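Local coordinates for ureidoglycolate hydrolase (Arabidopsis thaliana, PDB 4PXE), which hydrolyses (S)-ureidoglycolate to glyoxylate, ammonium and carbon dioxide in purine catabolism, as a manganese-dependent homodimer of the peptidase M20 family, at residues Leu9-Val15 and Val117-Phe123; Glu113-Leu118 and Val417-Ser421; Phe123-Leu129 and Leu424-Asp430. One frame throughout, in Å; residues are numbered along the deposited sequence.

Contact 1. Residues Leu9-Val15 and Val117-Phe123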
loop_
_atom_site.group_PDB
_atom_site.type_symbol
_atom_site.label_atom_id
_atom_site.label_comp_id
_atom_site.label_asym_id
_atom_site.label_seq_id
_atom_site.Cartn_x
_atom_site.Cartn_y
_atom_site.Cartn_z
ATOM N N LEU A 9 21.511 48.168 14.908
ATOM C CA LEU A 9 21.012 47.214 13.924
ATOM C C LEU A 9 19.838 46.395 14.474
ATOM O O LEU A 9 18.795 46.296 13.831
ATOM C CB LEU A 9 22.131 46.287 13.450
ATOM C CG LEU A 9 21.658 45.257 12.427
ATOM C CD1 LEU A 9 21.129 45.945 11.173
ATOM C CD2 LEU A 9 22.785 44.301 12.094
ATOM N N ALA A 10 20.009 45.839 15.669
ATOM C CA ALA A 10 18.977 45.016 16.294
ATOM C C ALA A 10 17.632 45.723 16.400
ATOM O O ALA A 10 16.595 45.165 16.042
ATOM C CB ALA A 10 19.430 44.530 17.673
ATOM N N SER A 11 17.646 46.962 16.878
ATOM C CA SER A 11 16.397 47.683 17.081
ATOM C C SER A 11 15.747 48.074 15.756
ATOM O O SER A 11 14.544 48.321 15.707
ATOM C CB SER A 11 16.613 48.913 17.962
ATOM O OG SER A 11 17.435 49.859 17.314
ATOM N N SER A 12 16.535 48.107 14.684
ATOM C CA SER A 12 16.027 48.493 13.367
ATOM C C SER A 12 15.389 47.342 12.584
ATOM O O SER A 12 14.754 47.572 11.563
ATOM C CB SER A 12 17.145 49.082 12.512
ATOM O OG SER A 12 17.969 48.053 11.992
ATOM N N LEU A 13 15.572 46.108 13.045
ATOM C CA LEU A 13 15.078 44.956 12.301
ATOM C C LEU A 13 13.556 44.898 12.358
ATOM O O LEU A 13 12.972 44.862 13.442
ATOM C CB LEU A 13 15.677 43.661 12.863
ATOM C CG LEU A 13 17.203 43.548 12.880
ATOM C CD1 LEU A 13 17.624 42.181 13.431
ATOM C CD2 LEU A 13 17.805 43.786 11.499
ATOM N N SER A 14 12.911 44.905 11.196
ATOM C CA SER A 14 11.461 44.720 11.158
ATOM C C SER A 14 11.066 43.750 10.056
ATOM O O SER A 14 11.524 43.852 8.918
ATOM C CB SER A 14 10.720 46.056 11.007
ATOM O OG SER A 14 10.843 46.566 9.699
ATOM N N VAL A 15 10.210 42.809 10.425
ATOM C CA VAL A 15 9.784 41.721 9.557
ATOM C C VAL A 15 8.381 41.999 9.060
ATOM O O VAL A 15 7.554 42.531 9.800
ATOM C CB VAL A 15 9.788 40.377 10.340
ATOM C CG1 VAL A 15 9.204 39.237 9.512
ATOM C CG2 VAL A 15 11.192 40.035 10.832
ATOM N N VAL A 117 15.055 41.832 5.397
ATOM C CA VAL A 117 15.121 42.571 6.653
ATOM C C VAL A 117 16.453 43.323 6.776
ATOM O O VAL A 117 16.483 44.523 7.080
ATOM C CB VAL A 117 14.957 41.616 7.865
ATOM C CG1 VAL A 117 15.437 42.270 9.161
ATOM C CG2 VAL A 117 13.505 41.125 7.991
ATOM N N LEU A 118 17.556 42.627 6.520
ATOM C CA LEU A 118 18.883 43.228 6.598
ATOM C C LEU A 118 19.067 44.331 5.558
ATOM O O LEU A 118 19.660 45.383 5.847
ATOM C CB LEU A 118 19.955 42.154 6.421
ATOM C CG LEU A 118 20.156 41.247 7.637
ATOM C CD1 LEU A 118 21.141 40.128 7.296
ATOM C CD2 LEU A 118 20.620 42.043 8.859
ATOM N N LYS A 119 18.551 44.106 4.356
ATOM C CA LYS A 119 18.626 45.130 3.314
ATOM C C LYS A 119 17.822 46.380 3.692
ATOM O O LYS A 119 18.300 47.499 3.486
ATOM C CB LYS A 119 18.213 44.575 1.945
ATOM C CG LYS A 119 19.242 43.615 1.361
ATOM C CD LYS A 119 19.023 43.346 -0.123
ATOM C CE LYS A 119 20.193 42.550 -0.709
ATOM N NZ LYS A 119 20.132 42.426 -2.197
ATOM N N ARG A 120 16.627 46.205 4.254
ATOM C CA ARG A 120 15.823 47.357 4.685
ATOM C C ARG A 120 16.544 48.170 5.756
ATOM O O ARG A 120 16.359 49.391 5.853
ATOM C CB ARG A 120 14.436 46.941 5.187
ATOM C CG ARG A 120 13.461 46.598 4.080
ATOM C CD ARG A 120 12.026 46.445 4.586
ATOM N NE ARG A 120 11.832 45.349 5.540
ATOM C CZ ARG A 120 11.515 44.102 5.201
ATOM N NH1 ARG A 120 11.384 43.764 3.925
ATOM N NH2 ARG A 120 11.336 43.186 6.145
ATOM N N SER A 121 17.367 47.497 6.557
ATOM C CA SER A 121 18.125 48.155 7.615
ATOM C C SER A 121 19.467 48.736 7.146
ATOM O O SER A 121 20.209 49.315 7.946
ATOM C CB SER A 121 18.346 47.197 8.784
ATOM O OG SER A 121 17.142 47.032 9.513
ATOM N N GLY A 122 19.771 48.574 5.861
ATOM C CA GLY A 122 21.008 49.091 5.288
ATOM C C GLY A 122 22.269 48.361 5.719
ATOM O O GLY A 122 23.367 48.921 5.713
ATOM N N PHE A 123 22.120 47.098 6.098
ATOM C CA PHE A 123 23.269 46.316 6.518
ATOM C C PHE A 123 24.230 46.090 5.357
ATOM O O PHE A 123 23.806 45.845 4.224
ATOM C CB PHE A 123 22.833 44.969 7.113
ATOM C CG PHE A 123 23.983 44.085 7.488
ATOM C CD1 PHE A 123 24.838 44.440 8.524
ATOM C CD2 PHE A 123 24.235 42.918 6.786
ATOM C CE1 PHE A 123 25.912 43.639 8.861
ATOM C CE2 PHE A 123 25.304 42.106 7.126
ATOM C CZ PHE A 123 26.145 42.472 8.161
HETATM O O HOH W 1 14.762 45.833 8.847
#
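Apolar side chains of the N-terminal segment 9-15 lie along the last turn of helix 105-120. Leu-13 CD2 sits 3.7 Å from Val-117 CG1 and 4.2 Å from Leu-118 CD2. Leu-9 reaches past the helix end, with CD1 3.9 Å from Ser-121 CB and CD2 4.1 Å from Phe-123 CD1. Val-15 CG2 meets Val-117 CG2 at 3.8 Å. The helix stops here in a Schellman motif. Gly-122 takes a positive phi, Phe-123 N bonds to Leu-118 O at 3.0 Å, and Gly-122 N bonds to Lys-119 O at 3.0 Å. This turn brings Phe-123 round to meet Leu-9. Direct polar contacts also join the segments. Arg-120 NH2 donates a nearly straight hydrogen bond to Ser-14 O at 2.9 Å, and also pairs with Glu-113. Ser-12 OG and Ser-121 OG are 2.8 Å apart, and Ser-12 OG donates to Leu-9 O at 2.7 Å. Water 1 bridges the segments, accepting from Ser-14 N at 3.1 Å and donating to Val-117 O at 2.8 Å.

Contact 2. Residues Glu113-Leu118 and Val417-Ser421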
loop_
_atom_site.group_PDB
_atom_site.type_symbol
_atom_site.label_atom_id
_atom_site.label_comp_id
_atom_site.label_asym_id
_atom_site.label_seq_id
_atom_site.Cartn_x
_atom_site.Cartn_y
_atom_site.Cartn_z
ATOM N N GLU A 113 13.399 36.228 3.862
ATOM C CA GLU A 113 12.910 37.379 4.614
ATOM C C GLU A 113 14.023 38.003 5.460
ATOM O O GLU A 113 14.091 39.220 5.587
ATOM C CB GLU A 113 11.687 37.018 5.473
ATOM C CG GLU A 113 11.133 38.177 6.325
ATOM C CD GLU A 113 10.560 39.341 5.509
ATOM O OE1 GLU A 113 10.365 39.212 4.278
ATOM O OE2 GLU A 113 10.293 40.406 6.115
ATOM N N ALA A 114 14.917 37.184 6.004
ATOM C CA ALA A 114 16.052 37.702 6.758
ATOM C C ALA A 114 16.961 38.584 5.899
ATOM O O ALA A 114 17.447 39.627 6.361
ATOM C CB ALA A 114 16.851 36.553 7.361
ATOM N N ILE A 115 17.182 38.186 4.649
ATOM C CA ILE A 115 17.953 39.007 3.715
ATOM C C ILE A 115 17.251 40.341 3.485
ATOM O O ILE A 115 17.865 41.409 3.549
ATOM C CB ILE A 115 18.147 38.295 2.361
ATOM C CG1 ILE A 115 19.061 37.084 2.528
ATOM C CG2 ILE A 115 18.728 39.244 1.329
ATOM C CD1 ILE A 115 20.428 37.408 3.017
ATOM N N ASN A 116 15.955 40.279 3.216
ATOM C CA ASN A 116 15.171 41.490 2.989
ATOM C C ASN A 116 15.140 42.418 4.205
ATOM O O ASN A 116 15.235 43.643 4.062
ATOM C CB ASN A 116 13.768 41.123 2.500
ATOM C CG ASN A 116 13.786 40.581 1.072
ATOM O OD1 ASN A 116 14.542 41.070 0.229
ATOM N ND2 ASN A 116 12.970 39.574 0.800
ATOM N N VAL A 117 15.055 41.832 5.397
ATOM C CA VAL A 117 15.121 42.571 6.653
ATOM C C VAL A 117 16.453 43.323 6.776
ATOM O O VAL A 117 16.483 44.523 7.080
ATOM C CB VAL A 117 14.957 41.616 7.865
ATOM C CG1 VAL A 117 15.437 42.270 9.161
ATOM C CG2 VAL A 117 13.505 41.125 7.991
ATOM N N LEU A 118 17.556 42.627 6.520
ATOM C CA LEU A 118 18.883 43.228 6.598
ATOM C C LEU A 118 19.067 44.331 5.558
ATOM O O LEU A 118 19.660 45.383 5.847
ATOM C CB LEU A 118 19.955 42.154 6.421
ATOM C CG LEU A 118 20.156 41.247 7.637
ATOM C CD1 LEU A 118 21.141 40.128 7.296
ATOM C CD2 LEU A 118 20.620 42.043 8.859
ATOM N N VAL A 417 13.124 34.888 12.434
ATOM C CA VAL A 417 13.742 35.631 11.339
ATOM C C VAL A 417 14.653 36.743 11.863
ATOM O O VAL A 417 15.754 36.948 11.338
ATOM C CB VAL A 417 12.677 36.203 10.366
ATOM C CG1 VAL A 417 13.301 37.204 9.392
ATOM C CG2 VAL A 417 11.989 35.066 9.598
ATOM N N LYS A 418 14.225 37.442 12.908
ATOM C CA LYS A 418 15.064 38.494 13.476
ATOM C C LYS A 418 16.348 37.929 14.060
ATOM O O LYS A 418 17.421 38.502 13.848
ATOM C CB LYS A 418 14.308 39.280 14.544
ATOM C CG LYS A 418 13.203 40.165 14.000
ATOM C CD LYS A 418 12.443 40.804 15.146
ATOM C CE LYS A 418 11.312 41.666 14.642
ATOM N NZ LYS A 418 10.413 42.076 15.753
ATOM N N VAL A 419 16.253 36.827 14.796
ATOM C CA VAL A 419 17.451 36.193 15.337
ATOM C C VAL A 419 18.365 35.718 14.209
ATOM O O VAL A 419 19.584 35.894 14.266
ATOM C CB VAL A 419 17.101 35.034 16.284
ATOM C CG1 VAL A 419 18.368 34.270 16.705
ATOM C CG2 VAL A 419 16.350 35.556 17.501
ATOM N N LEU A 420 17.777 35.147 13.165
ATOM C CA LEU A 420 18.559 34.729 12.006
ATOM C C LEU A 420 19.272 35.905 11.337
ATOM O O LEU A 420 20.470 35.824 11.054
ATOM C CB LEU A 420 17.675 34.000 11.001
ATOM C CG LEU A 420 18.396 33.500 9.750
ATOM C CD1 LEU A 420 19.518 32.532 10.108
ATOM C CD2 LEU A 420 17.399 32.835 8.796
ATOM N N SER A 421 18.541 36.994 11.101
ATOM C CA SER A 421 19.116 38.199 10.507
ATOM C C SER A 421 20.304 38.711 11.310
ATOM O O SER A 421 21.372 39.020 10.761
ATOM C CB SER A 421 18.064 39.303 10.439
ATOM O OG SER A 421 17.007 38.971 9.556
#
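Ser-421 of helix 410-429 settles into a shallow hollow on helix 105-120 among Ala-114, Val-117 and Leu-118. The CA atoms of Ser-421 and Ala-114 are 4.9 Å apart, with Ser-421 OG 3.3 Å from Ala-114 CB. Ser-421 OG donates back to Val-417 O at 3.0 Å, so the hydroxyl can lie against apolar neighbours. The two small residues allow the axes of the two short segments to come within 8.8 Å, at a crossing angle of -66°. These helices lie on the same face of the catalytic-domain sheet of this M20 enzyme. Beneath them, Leu-118 rests on strand 129-133 and Leu-420 on strand 389-394. Val-417 CG1 is a bump filling the hollow between Glu-113, Ala-114 and Val-117: 3.9 Å from Glu-113 CG, 4.1 Å from Ala-114 CB and 4.2 Å from Val-117 CG2. Ala-114 CB in turn fits between Val-417 CG1, Ser-421 OG and, at 4.0 Å, Leu-420 CD2. Leu-118 CD1 lies 3.6 Å from Ser-421 O.

Contact 3. Residues Phe123-Leu129 and Leu424-Asp430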
loop_
_atom_site.group_PDB
_atom_site.type_symbol
_atom_site.label_atom_id
_atom_site.label_comp_id
_atom_site.label_asym_id
_atom_site.label_seq_id
_atom_site.Cartn_x
_atom_site.Cartn_y
_atom_site.Cartn_z
ATOM N N PHE A 123 22.120 47.098 6.098
ATOM C CA PHE A 123 23.269 46.316 6.518
ATOM C C PHE A 123 24.230 46.090 5.357
ATOM O O PHE A 123 23.806 45.845 4.224
ATOM C CB PHE A 123 22.833 44.969 7.113
ATOM C CG PHE A 123 23.983 44.085 7.488
ATOM C CD1 PHE A 123 24.838 44.440 8.524
ATOM C CD2 PHE A 123 24.235 42.918 6.786
ATOM C CE1 PHE A 123 25.912 43.639 8.861
ATOM C CE2 PHE A 123 25.304 42.106 7.126
ATOM C CZ PHE A 123 26.145 42.472 8.161
ATOM N N LYS A 124 25.523 46.188 5.650
ATOM C CA LYS A 124 26.566 45.985 4.653
ATOM C C LYS A 124 27.439 44.789 5.041
ATOM O O LYS A 124 28.341 44.927 5.856
ATOM C CB LYS A 124 27.428 47.249 4.539
ATOM C CG LYS A 124 26.671 48.456 3.992
ATOM C CD LYS A 124 26.343 48.276 2.514
ATOM C CE LYS A 124 25.771 49.552 1.890
ATOM N NZ LYS A 124 24.370 49.843 2.334
ATOM N N PRO A 125 27.160 43.606 4.463
ATOM C CA PRO A 125 27.940 42.424 4.849
ATOM C C PRO A 125 29.418 42.508 4.455
ATOM O O PRO A 125 29.747 43.056 3.400
ATOM C CB PRO A 125 27.242 41.276 4.100
ATOM C CG PRO A 125 26.520 41.920 2.980
ATOM C CD PRO A 125 26.148 43.304 3.439
ATOM N N LYS A 126 30.286 41.975 5.311
ATOM C CA LYS A 126 31.689 41.783 4.971
ATOM C C LYS A 126 31.810 40.446 4.241
ATOM O O LYS A 126 32.019 40.407 3.028
ATOM C CB LYS A 126 32.564 41.808 6.222
ATOM C CG LYS A 126 34.048 41.731 5.910
ATOM C CD LYS A 126 34.892 41.731 7.167
ATOM C CE LYS A 126 34.854 40.378 7.846
ATOM N NZ LYS A 126 35.824 40.308 8.974
ATOM N N ARG A 127 31.650 39.346 4.974
ATOM C CA ARG A 127 31.460 38.045 4.343
ATOM C C ARG A 127 30.118 38.009 3.639
ATOM O O ARG A 127 29.130 38.543 4.152
ATOM C CB ARG A 127 31.472 36.932 5.386
ATOM C CG ARG A 127 32.786 36.778 6.075
ATOM C CD ARG A 127 32.745 35.615 7.025
ATOM N NE ARG A 127 34.069 35.392 7.586
ATOM C CZ ARG A 127 34.541 36.082 8.604
ATOM N NH1 ARG A 127 33.779 37.024 9.135
ATOM N NH2 ARG A 127 35.760 35.842 9.078
ATOM N N SER A 128 30.075 37.366 2.477
ATOM C CA SER A 128 28.828 37.195 1.751
ATOM C C SER A 128 27.866 36.374 2.584
ATOM O O SER A 128 28.284 35.609 3.458
ATOM C CB SER A 128 29.071 36.483 0.421
ATOM O OG SER A 128 29.934 37.263 -0.397
ATOM N N LEU A 129 26.581 36.553 2.315
ATOM C CA LEU A 129 25.561 35.687 2.888
ATOM C C LEU A 129 24.979 34.835 1.776
ATOM O O LEU A 129 24.734 35.328 0.676
ATOM C CB LEU A 129 24.466 36.526 3.554
ATOM C CG LEU A 129 24.918 37.547 4.601
ATOM C CD1 LEU A 129 23.704 38.268 5.161
ATOM C CD2 LEU A 129 25.718 36.882 5.713
ATOM N N LEU A 424 23.310 36.228 11.349
ATOM C CA LEU A 424 23.987 36.309 10.049
ATOM C C LEU A 424 24.875 37.546 9.994
ATOM O O LEU A 424 26.012 37.477 9.520
ATOM C CB LEU A 424 22.968 36.384 8.910
ATOM C CG LEU A 424 22.222 35.100 8.547
ATOM C CD1 LEU A 424 21.098 35.430 7.582
ATOM C CD2 LEU A 424 23.165 34.061 7.948
ATOM N N ALA A 425 24.326 38.669 10.443
ATOM C CA ALA A 425 25.026 39.950 10.410
ATOM C C ALA A 425 26.274 39.886 11.276
ATOM O O ALA A 425 27.362 40.307 10.850
ATOM C CB ALA A 425 24.101 41.058 10.893
ATOM N N LYS A 426 26.123 39.371 12.494
ATOM C CA LYS A 426 27.253 39.269 13.415
ATOM C C LYS A 426 28.353 38.382 12.845
ATOM O O LYS A 426 29.537 38.727 12.895
ATOM C CB LYS A 426 26.805 38.753 14.781
ATOM C CG LYS A 426 25.926 39.716 15.556
ATOM C CD LYS A 426 25.466 39.093 16.869
ATOM C CE LYS A 426 24.648 40.084 17.688
ATOM N NZ LYS A 426 25.412 41.321 18.025
ATOM N N LEU A 427 27.972 37.239 12.298
ATOM C CA LEU A 427 28.946 36.324 11.719
ATOM C C LEU A 427 29.614 36.907 10.474
ATOM O O LEU A 427 30.804 36.684 10.244
ATOM C CB LEU A 427 28.289 34.980 11.413
ATOM C CG LEU A 427 27.893 34.213 12.674
ATOM C CD1 LEU A 427 27.041 33.000 12.327
ATOM C CD2 LEU A 427 29.136 33.792 13.456
ATOM N N SER A 428 28.853 37.647 9.671
ATOM C CA SER A 428 29.390 38.258 8.455
ATOM C C SER A 428 30.547 39.208 8.769
ATOM O O SER A 428 31.504 39.307 7.999
ATOM C CB SER A 428 28.296 38.998 7.682
ATOM O OG SER A 428 28.840 39.716 6.575
ATOM N N LEU A 429 30.467 39.876 9.913
ATOM C CA LEU A 429 31.475 40.868 10.283
ATOM C C LEU A 429 32.630 40.285 11.103
ATOM O O LEU A 429 33.624 40.976 11.354
ATOM C CB LEU A 429 30.812 42.023 11.042
ATOM C CG LEU A 429 29.684 42.762 10.314
ATOM C CD1 LEU A 429 29.223 43.974 11.118
ATOM C CD2 LEU A 429 30.095 43.173 8.904
ATOM N N ASP A 430 32.519 39.021 11.499
ATOM C CA ASP A 430 33.523 38.391 12.362
ATOM C C ASP A 430 34.750 37.919 11.593
ATOM O O ASP A 430 35.018 38.396 10.487
ATOM C CB ASP A 430 32.923 37.212 13.127
ATOM C CG ASP A 430 33.278 37.241 14.593
ATOM O OD1 ASP A 430 33.228 38.342 15.185
ATOM O OD2 ASP A 430 33.619 36.176 15.150
ATOM O OXT ASP A 430 35.490 37.034 12.037
#
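Phe-123 and Leu-129 form the apolar centre against the last turns of helix 410-429. Ala-425 CB lies over the face of the Phe-123 ring, 3.9 Å from its centroid, as a CH-pi contact. At the ring edge Leu-429 CD1 is 4.0 Å from Phe-123 CE1. Leu-129 CD2 packs 4.2 Å from Leu-424 CB and 3.9 Å from Ser-428 CB. Trp-77 of strand 73-77 also touches Phe-123 and Leu-129. Further out, Ser-428 joins helix and loop: its OG donates to Arg-127 O at 2.7 Å, and its O accepts from Arg-127 N at 3.0 Å. A weak bond runs from Lys-126 N to Ser-428 OG at 3.0 Å. At the polar edge, Lys-126 NZ bonds weakly to Leu-429 O at 3.3 Å and approaches Asp-430 O at 2.6 Å, an atom less surely placed. Arg-127 NH2 forms a salt bridge, with a weak hydrogen bond, to Asp-430 OXT at 3.2 Å. The paired bonds between Ser-428 and Arg-127 are thus the firm polar link; the basic side chains probably add charge attraction for the terminal carboxylate, in a less certain geometry.

From the N terminus, contact 1 comes first: it closes a long loop from 9-15 to the end of helix 105-120. Contact 2 opens inside that loop, at 113-118, and closes near the C terminus at 417-421, so contacts 1 and 2 cross. They share Val-117 and Leu-118. Contact 3 opens at Phe-123, where contact 1 ends, and closes on the last residues of the chain. Contacts 2 and 3 also cross, and both use helix 410-429. Leu-118 links them by touching Leu-129 and Ala-425, and Leu-9 of contact 1 reaches Ala-425 too. Together they tie both chain ends to helix 105-120 and the loop leading into strand 129-133.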